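Long-range contacts in putative fumarylpyruvate hydrolase (Burkholderia cenocepacia, PDB 4MAQ), which belongs to the fumarylacetoacetate hydrolase family, where it is a putative hydrolase built around mixed beta sheets: residues Arg34-Val39 with Leu204-Thr209; Glu88-Val93 with Gly117-Arg122. All coordinates share one frame; numbering follows the deposited sequence. Where two conformers were deposited one is given.

After leaving its N-terminal extension, the chain enters the core at 34-39, which waits for its partner until 204-209 returns beside it: contact 1 closes a loop of more than 160 residues. Contact 2 is nested inside that loop and closes a short one, 88-93 pairing antiparallel with 117-122, which follows after 23 residues. The two contacts belong to one mixed sheet, since strand 204-206 also pairs with strand 85-95. They touch directly where Thr207 OG1 and Thr209 OG1 probably hydrogen-bond to the carbonyls of Leu91 and Ile89. Together they tie four neighbouring strands of that sheet, 36-39, 204-206, 85-95 and 111-122.

Contact 1: residues Arg34-Val39 with Leu204-Thr209; sequences RRVFCV and LIFTGT
Val36 and Cys38 both meet the ring of Phe206, on the face of the sheet that carries these three side chains. Val36 CG1 stands anti to its own backbone N (chi1 -179°), which brings it 3.7 Å from Phe206 CE1, the two side chains crossing obliquely. Cys38 reaches the same ring nearer its root: SG lies 4.0 Å from Phe206 CB and 4.6 Å from the ring centroid, an oblique sulfur-aromatic contact 34° off the ring normal. On the other face Phe37 and Ile205 are neighbours, with Phe37 CD2 4.3 Å from Ile205 CG1, and helix 186-196 covers both through Val193, Val189 and Ile190.

The backbones hold this register with four bonds. Leu204 N gives to Arg35 O and Phe37 N donates to Leu204 O at 2.9 Å; Phe206 N then reaches Phe37 O at 2.8 Å, and Val39 N closes the row on Phe206 O. At the N-terminal end of 34-39, the guanidiniums of Arg34 and Arg35 overlap near their rims, and both form salt bridges to Asp67 of the second subunit, carrying this end of the contact to the dimer interface. Strand 61-64 runs antiparallel along the far side of 36-39, and strand 85-95 does so beside 204-206, making this a parallel pair flanked on both sides by antiparallel neighbours within the mixed beta sheet of an FAH-family domain.

Contact 2: residues Glu88-Val93 with Gly117-Arg122; sequences EIELVV and GVDLTR
Asp119 lies alongside both Glu88 and Glu90, its OD2 facing the two carboxylates. Its CB sits 3.4 Å from Glu90 OE2, with Glu88 O as its other neighbour. With CG anti to the backbone N (chi1 171°), the carboxylate is carried out to the side of Glu90's, both pointing the same way with their planes 77° apart. At the tip the two oxygens part company: OD1 forms a salt bridge with Lys64, whereas OD2 comes within 3.7 Å of Glu90 OE2 and is bridged to Lys140. Glu88 OE1 also approaches OD2, but Glu88 was modelled in two conformers and that distance describes just one of them. Lys64 and Lys140 thus bring positive charge to the Asp119 carboxylate. Such a group of acidic side chains on adjacent antiparallel strands is consistent with the site where FAH-family relatives hold a divalent metal.

Underneath, Asp119 N bonds to Glu88 O at 2.9 Å, while the return bond from Glu88 N is weak. Glu90 and Gly117 form a regular hydrogen-bonded pair, Gly117 N to Glu90 O and Glu90 N to Gly117 O both measuring 2.9 Å. Gly117 has no side chain, and Val92 CG2 packs against its backbone, 3.8 Å from CA. Glu90 OE1 turns the other way and accepts a hydrogen bond from Gly208 N. Beyond Asp119, a water joins Glu88 OE2, 2.8 Å from it in the conformer given, to Asp119 O and to Thr121 OG1, and Lys140 bonds to the same hydroxyl.

Contact 1: residues Arg34-Val39 with Leu204-Thr209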
loop_
_atom_site.group_PDB
_atom_site.type_symbol
_atom_site.label_atom_id
_atom_site.label_comp_id
_atom_site.label_asym_id
_atom_site.label_seq_id
_atom_site.Cartn_x
_atom_site.Cartn_y
_atom_site.Cartn_z
ATOM N N ARG B 34 9.067 -2.376 4.699
ATOM C CA ARG B 34 9.071 -2.146 3.259
ATOM C C ARG B 34 7.603 -2.192 2.775
ATOM O O ARG B 34 6.954 -1.143 2.670
ATOM C CB ARG B 34 10.040 -3.139 2.573
ATOM C CG ARG B 34 10.535 -2.721 1.199
ATOM C CD ARG B 34 9.494 -2.753 0.082
ATOM N NE ARG B 34 9.058 -4.127 -0.206
ATOM C CZ ARG B 34 8.856 -4.633 -1.420
ATOM N NH1 ARG B 34 8.478 -5.910 -1.551
ATOM N NH2 ARG B 34 9.069 -3.884 -2.519
ATOM N N ARG B 35 7.067 -3.393 2.544
ATOM C CA ARG B 35 5.630 -3.561 2.279
ATOM C C ARG B 35 5.009 -4.502 3.308
ATOM O O ARG B 35 5.738 -5.192 4.030
ATOM C CB ARG B 35 5.383 -4.095 0.862
ATOM C CG ARG B 35 5.653 -3.094 -0.247
ATOM C CD ARG B 35 5.319 -3.696 -1.607
ATOM N NE ARG B 35 5.925 -2.919 -2.689
ATOM C CZ ARG B 35 6.056 -3.347 -3.937
ATOM N NH1 ARG B 35 5.490 -4.502 -4.329
ATOM N NH2 ARG B 35 6.785 -2.614 -4.785
ATOM N N VAL B 36 3.673 -4.506 3.370
ATOM C CA VAL B 36 2.944 -5.354 4.308
ATOM C C VAL B 36 1.916 -6.174 3.529
ATOM O O VAL B 36 1.018 -5.590 2.918
ATOM C CB VAL B 36 2.237 -4.518 5.394
ATOM C CG1 VAL B 36 1.486 -5.437 6.377
ATOM C CG2 VAL B 36 3.235 -3.646 6.134
ATOM N N PHE B 37 2.052 -7.504 3.555
ATOM C CA PHE B 37 1.138 -8.393 2.846
ATOM C C PHE B 37 0.305 -9.155 3.864
ATOM O O PHE B 37 0.838 -9.602 4.897
ATOM C CB PHE B 37 1.932 -9.396 2.008
ATOM C CG PHE B 37 2.915 -8.749 1.071
ATOM C CD1 PHE B 37 2.480 -8.250 -0.147
ATOM C CD2 PHE B 37 4.266 -8.625 1.397
ATOM C CE1 PHE B 37 3.359 -7.651 -1.035
ATOM C CE2 PHE B 37 5.145 -8.029 0.504
ATOM C CZ PHE B 37 4.690 -7.550 -0.705
ATOM N N CYS B 38 -0.972 -9.351 3.544
ATOM C CA CYS B 38 -1.905 -9.983 4.491
ATOM C C CYS B 38 -2.688 -11.060 3.761
ATOM O O CYS B 38 -3.341 -10.801 2.747
ATOM C CB CYS B 38 -2.888 -8.952 5.036
ATOM S SG CYS B 38 -2.113 -7.487 5.750
ATOM N N VAL B 39 -2.613 -12.281 4.251
ATOM C CA VAL B 39 -3.337 -13.353 3.613
ATOM C C VAL B 39 -4.823 -13.291 4.014
ATOM O O VAL B 39 -5.172 -12.932 5.159
ATOM C CB VAL B 39 -2.665 -14.704 3.919
ATOM C CG1 VAL B 39 -2.938 -15.130 5.343
ATOM C CG2 VAL B 39 -3.063 -15.777 2.908
ATOM N N LEU B 204 6.720 -7.377 5.779
ATOM C CA LEU B 204 5.981 -8.074 6.828
ATOM C C LEU B 204 4.849 -8.844 6.167
ATOM O O LEU B 204 4.212 -8.342 5.248
ATOM C CB LEU B 204 5.385 -7.099 7.868
ATOM C CG LEU B 204 6.387 -6.263 8.667
ATOM C CD1 LEU B 204 5.604 -5.334 9.604
ATOM C CD2 LEU B 204 7.359 -7.131 9.446
ATOM N N ILE B 205 4.580 -10.059 6.671
ATOM C CA ILE B 205 3.456 -10.846 6.199
ATOM C C ILE B 205 2.583 -11.239 7.377
ATOM O O ILE B 205 3.048 -11.875 8.344
ATOM C CB ILE B 205 3.912 -12.115 5.457
ATOM C CG1 ILE B 205 4.888 -11.782 4.305
ATOM C CG2 ILE B 205 2.695 -12.885 4.949
ATOM C CD1 ILE B 205 5.520 -13.036 3.685
ATOM N N PHE B 206 1.320 -10.819 7.316
ATOM C CA PHE B 206 0.311 -11.232 8.288
ATOM C C PHE B 206 -0.281 -12.531 7.733
ATOM O O PHE B 206 -0.778 -12.562 6.610
ATOM C CB PHE B 206 -0.794 -10.185 8.361
ATOM C CG PHE B 206 -0.489 -8.989 9.216
ATOM C CD1 PHE B 206 0.558 -8.128 8.903
ATOM C CD2 PHE B 206 -1.300 -8.692 10.293
ATOM C CE1 PHE B 206 0.803 -6.993 9.670
ATOM C CE2 PHE B 206 -1.056 -7.560 11.074
ATOM C CZ PHE B 206 -0.007 -6.703 10.750
ATOM N N THR B 207 -0.193 -13.596 8.518
ATOM C CA THR B 207 -0.373 -14.972 8.020
ATOM C C THR B 207 -1.761 -15.578 8.247
ATOM O O THR B 207 -1.965 -16.778 8.016
ATOM C CB THR B 207 0.705 -15.940 8.593
ATOM O OG1 THR B 207 0.664 -15.947 10.030
ATOM C CG2 THR B 207 2.085 -15.521 8.144
ATOM N N GLY B 208 -2.716 -14.758 8.689
ATOM C CA GLY B 208 -4.096 -15.212 8.830
ATOM C C GLY B 208 -4.519 -15.278 10.277
ATOM O O GLY B 208 -3.728 -15.045 11.192
ATOM N N THR B 209 -5.783 -15.598 10.494
ATOM C CA THR B 209 -6.372 -15.492 11.822
ATOM C C THR B 209 -7.280 -16.677 12.105
ATOM O O THR B 209 -7.960 -17.151 11.197
ATOM C CB THR B 209 -7.160 -14.160 11.929
ATOM O OG1 THR B 209 -7.410 -13.841 13.300
ATOM C CG2 THR B 209 -8.496 -14.201 11.185
#

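Contact 2: residues Glu88-Val93 with Gly117-Arg122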
loop_
_atom_site.group_PDB
_atom_site.type_symbol
_atom_site.label_atom_id
_atom_site.label_comp_id
_atom_site.label_asym_id
_atom_site.label_seq_id
_atom_site.Cartn_x
_atom_site.Cartn_y
_atom_site.Cartn_z
ATOM N N GLU B 88 -8.515 -9.074 14.104
ATOM C CA GLU B 88 -8.057 -10.406 13.713
ATOM C C GLU B 88 -6.623 -10.589 14.195
ATOM O O GLU B 88 -5.695 -9.962 13.658
ATOM C CB GLU B 88 -8.105 -10.593 12.197
ATOM C CG GLU B 88 -9.504 -10.646 11.629
ATOM C CD GLU B 88 -9.495 -10.506 10.135
ATOM O OE1 GLU B 88 -8.766 -11.274 9.485
ATOM O OE2 GLU B 88 -10.186 -9.619 9.618
ATOM N N ILE B 89 -6.430 -11.449 15.200
ATOM C CA ILE B 89 -5.079 -11.752 15.715
ATOM C C ILE B 89 -4.288 -12.590 14.682
ATOM O O ILE B 89 -4.830 -13.547 14.119
ATOM C CB ILE B 89 -5.172 -12.533 17.058
ATOM C CG1 ILE B 89 -3.796 -12.752 17.694
ATOM C CG2 ILE B 89 -5.897 -13.877 16.926
ATOM C CD1 ILE B 89 -3.277 -11.485 18.302
ATOM N N GLU B 90 -3.014 -12.254 14.454
ATOM C CA GLU B 90 -2.200 -12.952 13.430
ATOM C C GLU B 90 -0.744 -13.050 13.832
ATOM O O GLU B 90 -0.211 -12.121 14.421
ATOM C CB GLU B 90 -2.308 -12.240 12.083
ATOM C CG GLU B 90 -3.758 -11.977 11.726
ATOM C CD GLU B 90 -4.074 -11.798 10.270
ATOM O OE1 GLU B 90 -3.246 -12.071 9.387
ATOM O OE2 GLU B 90 -5.241 -11.415 10.048
ATOM N N LEU B 91 -0.102 -14.152 13.436
ATOM C CA LEU B 91 1.354 -14.249 13.430
ATOM C C LEU B 91 1.914 -13.389 12.291
ATOM O O LEU B 91 1.482 -13.514 11.153
ATOM C CB LEU B 91 1.833 -15.703 13.281
ATOM C CG LEU B 91 3.349 -15.874 13.237
ATOM C CD1 LEU B 91 3.951 -15.664 14.614
ATOM C CD2 LEU B 91 3.696 -17.259 12.715
ATOM N N VAL B 92 2.857 -12.510 12.619
ATOM C CA VAL B 92 3.491 -11.643 11.623
ATOM C C VAL B 92 4.917 -12.142 11.351
ATOM O O VAL B 92 5.697 -12.410 12.279
ATOM C CB VAL B 92 3.531 -10.190 12.113
ATOM C CG1 VAL B 92 4.324 -9.303 11.144
ATOM C CG2 VAL B 92 2.109 -9.644 12.247
ATOM N N VAL B 93 5.226 -12.369 10.071
ATOM C CA VAL B 93 6.547 -12.822 9.636
ATOM C C VAL B 93 7.321 -11.670 9.031
ATOM O O VAL B 93 6.797 -10.950 8.176
ATOM C CB VAL B 93 6.382 -13.947 8.584
ATOM C CG1 VAL B 93 7.747 -14.487 8.232
ATOM C CG2 VAL B 93 5.494 -15.070 9.127
ATOM N N GLY B 117 0.531 -9.585 15.546
ATOM C CA GLY B 117 -0.150 -8.405 15.044
ATOM C C GLY B 117 -1.648 -8.530 15.141
ATOM O O GLY B 117 -2.189 -9.633 15.363
ATOM N N VAL B 118 -2.324 -7.402 14.966
ATOM C CA VAL B 118 -3.782 -7.415 14.810
ATOM C C VAL B 118 -4.086 -6.742 13.477
ATOM O O VAL B 118 -3.722 -5.588 13.247
ATOM C CB VAL B 118 -4.498 -6.677 15.963
ATOM C CG1 VAL B 118 -6.010 -6.840 15.815
ATOM C CG2 VAL B 118 -4.022 -7.202 17.316
ATOM N N ASP B 119 -4.725 -7.484 12.577
ATOM C CA ASP B 119 -5.278 -6.900 11.363
ATOM C C ASP B 119 -6.579 -6.223 11.791
ATOM O O ASP B 119 -7.543 -6.894 12.172
ATOM C CB ASP B 119 -5.496 -8.020 10.339
ATOM C CG ASP B 119 -6.274 -7.575 9.101
ATOM O OD1 ASP B 119 -6.390 -6.365 8.853
ATOM O OD2 ASP B 119 -6.779 -8.460 8.373
ATOM N N LEU B 120 -6.583 -4.903 11.806
ATOM C CA LEU B 120 -7.813 -4.151 12.077
ATOM C C LEU B 120 -8.539 -3.809 10.787
ATOM O O LEU B 120 -7.900 -3.459 9.804
ATOM C CB LEU B 120 -7.499 -2.874 12.876
ATOM C CG LEU B 120 -6.915 -3.107 14.276
ATOM C CD1 LEU B 120 -6.499 -1.788 14.903
ATOM C CD2 LEU B 120 -7.940 -3.800 15.166
ATOM N N THR B 121 -9.867 -3.865 10.839
ATOM C CA THR B 121 -10.698 -3.657 9.658
ATOM C C THR B 121 -11.847 -2.714 9.935
ATOM O O THR B 121 -12.532 -2.858 10.945
ATOM C CB THR B 121 -11.343 -4.980 9.197
ATOM O OG1 THR B 121 -10.332 -5.970 9.090
ATOM C CG2 THR B 121 -12.046 -4.841 7.828
ATOM N N ARG B 122 -12.087 -1.779 9.021
ATOM C CA ARG B 122 -13.342 -1.002 9.053
ATOM C C ARG B 122 -14.350 -1.888 8.320
ATOM O O ARG B 122 -14.444 -1.858 7.090
ATOM C CB ARG B 122 -13.140 0.373 8.422
ATOM C CG ARG B 122 -12.201 1.239 9.268
ATOM C CD ARG B 122 -12.169 2.695 8.808
ATOM N NE ARG B 122 -11.442 2.913 7.556
ATOM C CZ ARG B 122 -11.057 4.103 7.101
ATOM N NH1 ARG B 122 -11.222 5.210 7.833
ATOM N NH2 ARG B 122 -10.431 4.173 5.927
HETATM O O HOH W 1 -10.033 -7.374 11.206
#